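Tryptophan synthase alpha chain (PDB 2EKC) probably catalyses the aldol cleavage of indoleglycerol phosphate to indole and glyceraldehyde 3-phosphate, the alpha-subunit step of tryptophan synthesis. Local coordinates at residues E39-G44 with K90-I95. Residues are numbered along the deposited sequence; the frame is centred on the assembly and turned at random.
Sequences EVLKNG and KEFPDI
Leu41 lies over one face of the Phe92 ring, joining the C-terminal end of helix 30-42 to the loop that follows helix 78-91 in the TIM barrel of this TrpA-family protein. The backbones stay well apart, with 7.9 Å between Leu41 CA and Phe92 CA, and the side chains bridge the gap. Leu41 CB makes a CH-pi contact 3.6 Å from the Phe92 ring centroid, only 17° off the normal and displaced slightly toward the rim. Over the same ring, Leu41 CD1 reaches Phe92 CD2 at 3.4 Å, so the leucine covers the face with both CB and one methyl. Phe92 carries its CG anti to its own carbonyl carbon (chi1 -59°), which sends the ring across to the helix. Replacing Phe92 by an alanine would probably strip Leu41 CB and CD1 of their aromatic cover and open a gap between helix 30-42 and the loop after helix 78-91. Just past Leu41, at the end of the same helix, Asn43, the first residue to leave helical geometry, turns its amide back to the Glu39 carbonyl, ND2 to O 3.0 Å, at a nearly straight 165°. Ile95, two residues before strand 97-100, adds a looser contact: its CG2 meets the second Leu41 methyl, CD2, at 4.0 Å.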
ATOM      1  N   GLU A  39      12.266   6.755   8.076  1.00 15.56           N
ATOM      2  CA  GLU A  39      11.611   7.786   8.866  1.00 15.99           C
ATOM      3  C   GLU A  39      10.132   7.491   9.105  1.00 16.07           C
ATOM      4  O   GLU A  39       9.651   7.609  10.235  1.00 14.41           O
ATOM      5  CB  GLU A  39      11.762   9.142   8.178  1.00 15.65           C
ATOM      6  CG  GLU A  39      11.315  10.330   9.015  1.00 19.48           C
ATOM      7  CD  GLU A  39      12.168  10.514  10.261  1.00 22.44           C
ATOM      8  OE1 GLU A  39      13.360  10.153  10.216  1.00 21.37           O
ATOM      9  OE2 GLU A  39      11.653  11.030  11.276  1.00 24.57           O
ATOM     10  N   VAL A  40       9.406   7.101   8.058  1.00 14.69           N
ATOM     11  CA  VAL A  40       7.981   6.823   8.232  1.00 15.01           C
ATOM     12  C   VAL A  40       7.758   5.581   9.089  1.00 15.39           C
ATOM     13  O   VAL A  40       6.761   5.483   9.804  1.00 15.76           O
ATOM     14  CB  VAL A  40       7.226   6.682   6.868  1.00 14.93           C
ATOM     15  CG1 VAL A  40       7.505   7.902   5.996  1.00 14.78           C
ATOM     16  CG2 VAL A  40       7.610   5.390   6.157  1.00 13.76           C
ATOM     17  N   LEU A  41       8.694   4.641   9.040  1.00 15.03           N
ATOM     18  CA  LEU A  41       8.574   3.431   9.845  1.00 17.44           C
ATOM     19  C   LEU A  41       8.824   3.756  11.315  1.00 19.41           C
ATOM     20  O   LEU A  41       8.118   3.267  12.198  1.00 17.89           O
ATOM     21  CB  LEU A  41       9.572   2.372   9.369  1.00 17.13           C
ATOM     22  CG  LEU A  41       9.269   1.770   7.992  1.00 17.11           C
ATOM     23  CD1 LEU A  41      10.457   0.969   7.508  1.00 18.00           C
ATOM     24  CD2 LEU A  41       8.020   0.902   8.072  1.00 17.09           C
ATOM     25  N   LYS A  42       9.825   4.593  11.568  1.00 19.96           N
ATOM     26  CA  LYS A  42      10.178   4.983  12.929  1.00 21.44           C
ATOM     27  C   LYS A  42       9.088   5.820  13.589  1.00 22.43           C
ATOM     28  O   LYS A  42       8.960   5.835  14.816  1.00 22.88           O
ATOM     29  CB  LYS A  42      11.492   5.772  12.922  1.00 22.63           C
ATOM     30  CG  LYS A  42      11.938   6.280  14.288  1.00 26.20           C
ATOM     31  CD  LYS A  42      13.226   7.095  14.190  1.00 29.16           C
ATOM     32  CE  LYS A  42      13.628   7.681  15.542  1.00 30.69           C
ATOM     33  NZ  LYS A  42      12.567   8.559  16.112  1.00 30.87           N
ATOM     34  N   ASN A  43       8.290   6.506  12.778  1.00 20.21           N
ATOM     35  CA  ASN A  43       7.251   7.363  13.319  1.00 19.47           C
ATOM     36  C   ASN A  43       5.821   6.817  13.408  1.00 18.96           C
ATOM     37  O   ASN A  43       4.876   7.579  13.600  1.00 19.17           O
ATOM     38  CB  ASN A  43       7.274   8.700  12.575  1.00 19.80           C
ATOM     39  CG  ASN A  43       8.375   9.624  13.086  1.00 22.02           C
ATOM     40  OD1 ASN A  43       8.211  10.288  14.108  1.00 22.25           O
ATOM     41  ND2 ASN A  43       9.504   9.651  12.390  1.00 19.32           N
ATOM     42  N   GLY A  44       5.647   5.506  13.273  1.00 18.59           N
ATOM     43  CA  GLY A  44       4.306   4.968  13.422  1.00 19.53           C
ATOM     44  C   GLY A  44       3.610   4.279  12.267  1.00 18.81           C
ATOM     45  O   GLY A  44       2.454   3.879  12.413  1.00 19.21           O
ATOM     46  N   LYS A  90      15.044  -6.233   7.749  1.00 23.07           N
ATOM     47  CA  LYS A  90      15.941  -6.573   8.846  1.00 25.87           C
ATOM     48  C   LYS A  90      15.740  -5.666  10.056  1.00 26.43           C
ATOM     49  O   LYS A  90      15.896  -6.100  11.195  1.00 26.67           O
ATOM     50  CB  LYS A  90      17.402  -6.499   8.386  1.00 28.43           C
ATOM     51  CG  LYS A  90      17.707  -7.332   7.148  1.00 32.78           C
ATOM     52  CD  LYS A  90      19.193  -7.695   7.045  1.00 37.03           C
ATOM     53  CE  LYS A  90      20.095  -6.470   7.030  1.00 38.84           C
ATOM     54  NZ  LYS A  90      19.911  -5.631   5.818  1.00 41.10           N
ATOM     55  N   GLU A  91      15.371  -4.414   9.806  1.00 26.64           N
ATOM     56  CA  GLU A  91      15.168  -3.447  10.881  1.00 27.12           C
ATOM     57  C   GLU A  91      13.749  -3.424  11.436  1.00 24.41           C
ATOM     58  O   GLU A  91      13.539  -3.055  12.586  1.00 24.12           O
ATOM     59  CB  GLU A  91      15.540  -2.050  10.389  1.00 29.53           C
ATOM     60  CG  GLU A  91      16.909  -1.979   9.752  1.00 35.33           C
ATOM     61  CD  GLU A  91      17.184  -0.631   9.125  1.00 39.37           C
ATOM     62  OE1 GLU A  91      17.237   0.370   9.868  1.00 41.40           O
ATOM     63  OE2 GLU A  91      17.341  -0.575   7.887  1.00 42.18           O
ATOM     64  N   PHE A  92      12.777  -3.809  10.616  1.00 23.13           N
ATOM     65  CA  PHE A  92      11.377  -3.816  11.034  1.00 23.32           C
ATOM     66  C   PHE A  92      10.778  -5.177  10.692  1.00 23.91           C
ATOM     67  O   PHE A  92      10.023  -5.317   9.733  1.00 24.12           O
ATOM     68  CB  PHE A  92      10.632  -2.690  10.314  1.00 23.05           C
ATOM     69  CG  PHE A  92      11.206  -1.330  10.583  1.00 23.01           C
ATOM     70  CD1 PHE A  92      10.777  -0.584  11.673  1.00 23.59           C
ATOM     71  CD2 PHE A  92      12.214  -0.816   9.778  1.00 23.06           C
ATOM     72  CE1 PHE A  92      11.346   0.655  11.959  1.00 24.65           C
ATOM     73  CE2 PHE A  92      12.789   0.423  10.055  1.00 23.65           C
ATOM     74  CZ  PHE A  92      12.353   1.158  11.148  1.00 24.95           C
ATOM     75  N   PRO A  93      11.109  -6.199  11.495  1.00 23.83           N
ATOM     76  CA  PRO A  93      10.661  -7.585  11.340  1.00 22.24           C
ATOM     77  C   PRO A  93       9.175  -7.871  11.172  1.00 21.37           C
ATOM     78  O   PRO A  93       8.804  -8.752  10.402  1.00 20.30           O
ATOM     79  CB  PRO A  93      11.215  -8.269  12.592  1.00 23.42           C
ATOM     80  CG  PRO A  93      12.431  -7.476  12.906  1.00 23.95           C
ATOM     81  CD  PRO A  93      11.944  -6.063  12.702  1.00 22.92           C
ATOM     82  N   ASP A  94       8.323  -7.137  11.879  1.00 20.91           N
ATOM     83  CA  ASP A  94       6.895  -7.418  11.819  1.00 22.64           C
ATOM     84  C   ASP A  94       5.999  -6.479  11.017  1.00 20.01           C
ATOM     85  O   ASP A  94       4.799  -6.722  10.918  1.00 19.95           O
ATOM     86  CB  ASP A  94       6.358  -7.544  13.244  1.00 26.23           C
ATOM     87  CG  ASP A  94       7.280  -8.357  14.139  1.00 31.88           C
ATOM     88  OD1 ASP A  94       7.638  -9.495  13.754  1.00 34.04           O
ATOM     89  OD2 ASP A  94       7.651  -7.855  15.223  1.00 32.58           O
ATOM     90  N   ILE A  95       6.558  -5.416  10.451  1.00 18.82           N
ATOM     91  CA  ILE A  95       5.756  -4.485   9.659  1.00 16.18           C
ATOM     92  C   ILE A  95       5.442  -5.086   8.286  1.00 15.68           C
ATOM     93  O   ILE A  95       6.347  -5.434   7.527  1.00 17.64           O
ATOM     94  CB  ILE A  95       6.491  -3.135   9.432  1.00 15.80           C
ATOM     95  CG1 ILE A  95       6.798  -2.462  10.776  1.00 14.75           C
ATOM     96  CG2 ILE A  95       5.642  -2.224   8.535  1.00 13.55           C
ATOM     97  CD1 ILE A  95       5.577  -2.133  11.609  1.00 15.57           C
TER